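Local coordinates for hypothetical protein (Aquifex aeolicus, PDB 2HEK) that is of unknown function but binds zinc and GDP at separate sites and, as an HD-domain protein, may act as a dGTPase, at residues 60-65 against 76-81. Numbering follows the deposited sequence.
Sequences HITERI and LVKLAG
T62 faces helix 74-82 and sets its methyl CG2 against the turn of V77 and K78. With CG2 anti to the backbone N, T62 CG2 lies 3.6 Å from V77 O. Both V77 methyls, CG1 and CG2, are 3.9 Å from T62 CG2. This is the tight part of the contact: a small side chain set against backbone, consistent with the short, nearly antiparallel axes of 60-65 and 76-81 coming within 8.5 Å, 152° apart in direction. T62 OG1 hydrogen-bonds with V58 O in its own helix and with S160 OG, and meets the facing helix merely by a 4.2 Å approach to CA of G81, which has no side chain.

Toward the partly exposed E63 the contact is looser and polar. The aliphatic chain of K78 crosses that of E63, its CD 3.9 Å from E63 CB. Beyond a bend at chi3 (53°), K78 NZ forms a 2.7 Å salt bridge with E63 OE2 from 36° above the carboxylate plane, and a weak hydrogen bond with Y59 OH.

The pair is an antiparallel helical hairpin of the HD domain, with G81 about 8 Å from the zinc ion at nearest atoms. I153 and I154 of helix 145-155 pack on T62 and V77, respectively, helix 128-139 flanks helix 74-82, and helix 160-173 borders helix 51-69.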
loop_
_atom_site.group_PDB
_atom_site.type_symbol
_atom_site.label_atom_id
_atom_site.label_comp_id
_atom_site.label_asym_id
_atom_site.label_seq_id
_atom_site.Cartn_x
_atom_site.Cartn_y
_atom_site.Cartn_z
ATOM N N HIS A 60 14.990 -12.076 10.196
ATOM C CA HIS A 60 13.584 -12.394 9.900
ATOM C C HIS A 60 13.390 -13.019 8.507
ATOM O O HIS A 60 12.666 -14.034 8.344
ATOM C CB HIS A 60 12.773 -11.087 10.013
ATOM C CG HIS A 60 11.358 -11.229 9.567
ATOM N ND1 HIS A 60 10.401 -11.853 10.334
ATOM C CD2 HIS A 60 10.737 -10.837 8.427
ATOM C CE1 HIS A 60 9.245 -11.841 9.683
ATOM N NE2 HIS A 60 9.423 -11.222 8.530
ATOM N N ILE A 61 14.033 -12.454 7.482
ATOM C CA ILE A 61 13.936 -13.048 6.141
ATOM C C ILE A 61 14.613 -14.433 6.068
ATOM O O ILE A 61 14.092 -15.347 5.421
ATOM C CB ILE A 61 14.498 -12.103 5.028
ATOM C CG1 ILE A 61 13.590 -10.888 4.917
ATOM C CG2 ILE A 61 14.538 -12.819 3.626
ATOM C CD1 ILE A 61 12.164 -11.225 4.392
ATOM N N THR A 62 15.749 -14.591 6.757
ATOM C CA THR A 62 16.402 -15.899 6.842
ATOM C C THR A 62 15.447 -16.930 7.436
ATOM O O THR A 62 15.361 -18.035 6.912
ATOM C CB THR A 62 17.697 -15.840 7.681
ATOM O OG1 THR A 62 18.580 -14.866 7.087
ATOM C CG2 THR A 62 18.393 -17.209 7.684
ATOM N N GLU A 63 14.760 -16.571 8.525
ATOM C CA GLU A 63 13.722 -17.439 9.140
ATOM C C GLU A 63 12.700 -17.895 8.118
ATOM O O GLU A 63 12.393 -19.109 7.997
ATOM C CB GLU A 63 13.012 -16.715 10.289
ATOM C CG GLU A 63 12.062 -17.592 11.168
ATOM C CD GLU A 63 11.735 -16.869 12.469
ATOM O OE1 GLU A 63 11.151 -15.755 12.406
ATOM O OE2 GLU A 63 12.087 -17.394 13.565
ATOM N N ARG A 64 12.168 -16.928 7.371
ATOM C CA ARG A 64 11.148 -17.184 6.372
ATOM C C ARG A 64 11.648 -18.143 5.302
ATOM O O ARG A 64 10.956 -19.114 4.944
ATOM C CB ARG A 64 10.701 -15.848 5.732
ATOM C CG ARG A 64 9.829 -14.981 6.633
ATOM C CD ARG A 64 8.384 -15.494 6.669
ATOM N NE ARG A 64 7.464 -14.550 7.327
ATOM C CZ ARG A 64 7.154 -14.561 8.627
ATOM N NH1 ARG A 64 7.680 -15.471 9.441
ATOM N NH2 ARG A 64 6.309 -13.654 9.118
ATOM N N ILE A 65 12.848 -17.894 4.783
ATOM C CA ILE A 65 13.390 -18.745 3.708
ATOM C C ILE A 65 13.647 -20.175 4.238
ATOM O O ILE A 65 13.354 -21.147 3.549
ATOM C CB ILE A 65 14.706 -18.180 3.119
ATOM C CG1 ILE A 65 14.468 -16.858 2.339
ATOM C CG2 ILE A 65 15.396 -19.233 2.217
ATOM C CD1 ILE A 65 15.768 -16.052 2.059
ATOM N N LEU A 76 20.813 -21.902 13.259
ATOM C CA LEU A 76 22.207 -21.520 13.054
ATOM C C LEU A 76 22.312 -20.530 11.895
ATOM O O LEU A 76 23.072 -19.569 11.970
ATOM C CB LEU A 76 23.077 -22.758 12.772
ATOM C CG LEU A 76 24.533 -22.413 12.507
ATOM C CD1 LEU A 76 25.190 -21.968 13.824
ATOM C CD2 LEU A 76 25.259 -23.600 11.902
ATOM N N VAL A 77 21.573 -20.792 10.807
ATOM C CA VAL A 77 21.636 -19.909 9.642
ATOM C C VAL A 77 20.971 -18.569 9.995
ATOM O O VAL A 77 21.433 -17.539 9.538
ATOM C CB VAL A 77 21.074 -20.563 8.349
ATOM C CG1 VAL A 77 19.612 -20.796 8.444
ATOM C CG2 VAL A 77 21.333 -19.674 7.105
ATOM N N LYS A 78 19.932 -18.583 10.840
ATOM C CA LYS A 78 19.276 -17.338 11.262
ATOM C C LYS A 78 20.279 -16.503 12.015
ATOM O O LYS A 78 20.385 -15.272 11.803
ATOM C CB LYS A 78 18.054 -17.589 12.157
ATOM C CG LYS A 78 16.786 -18.032 11.375
ATOM C CD LYS A 78 15.747 -18.625 12.332
ATOM C CE LYS A 78 15.423 -17.674 13.531
ATOM N NZ LYS A 78 14.442 -18.334 14.497
ATOM N N LEU A 79 21.039 -17.149 12.895
ATOM C CA LEU A 79 22.039 -16.363 13.626
ATOM C C LEU A 79 23.149 -15.903 12.705
ATOM O O LEU A 79 23.661 -14.807 12.880
ATOM C CB LEU A 79 22.580 -17.114 14.876
ATOM C CG LEU A 79 21.539 -17.448 15.962
ATOM C CD1 LEU A 79 22.155 -18.215 17.187
ATOM C CD2 LEU A 79 20.786 -16.189 16.432
ATOM N N ALA A 80 23.545 -16.722 11.718
ATOM C CA ALA A 80 24.539 -16.262 10.748
ATOM C C ALA A 80 24.019 -15.002 10.027
ATOM O O ALA A 80 24.789 -14.068 9.753
ATOM C CB ALA A 80 24.854 -17.389 9.721
ATOM N N GLY A 81 22.714 -14.993 9.704
ATOM C CA GLY A 81 22.068 -13.808 9.081
ATOM C C GLY A 81 22.139 -12.621 10.035
ATOM O O GLY A 81 22.583 -11.535 9.663
#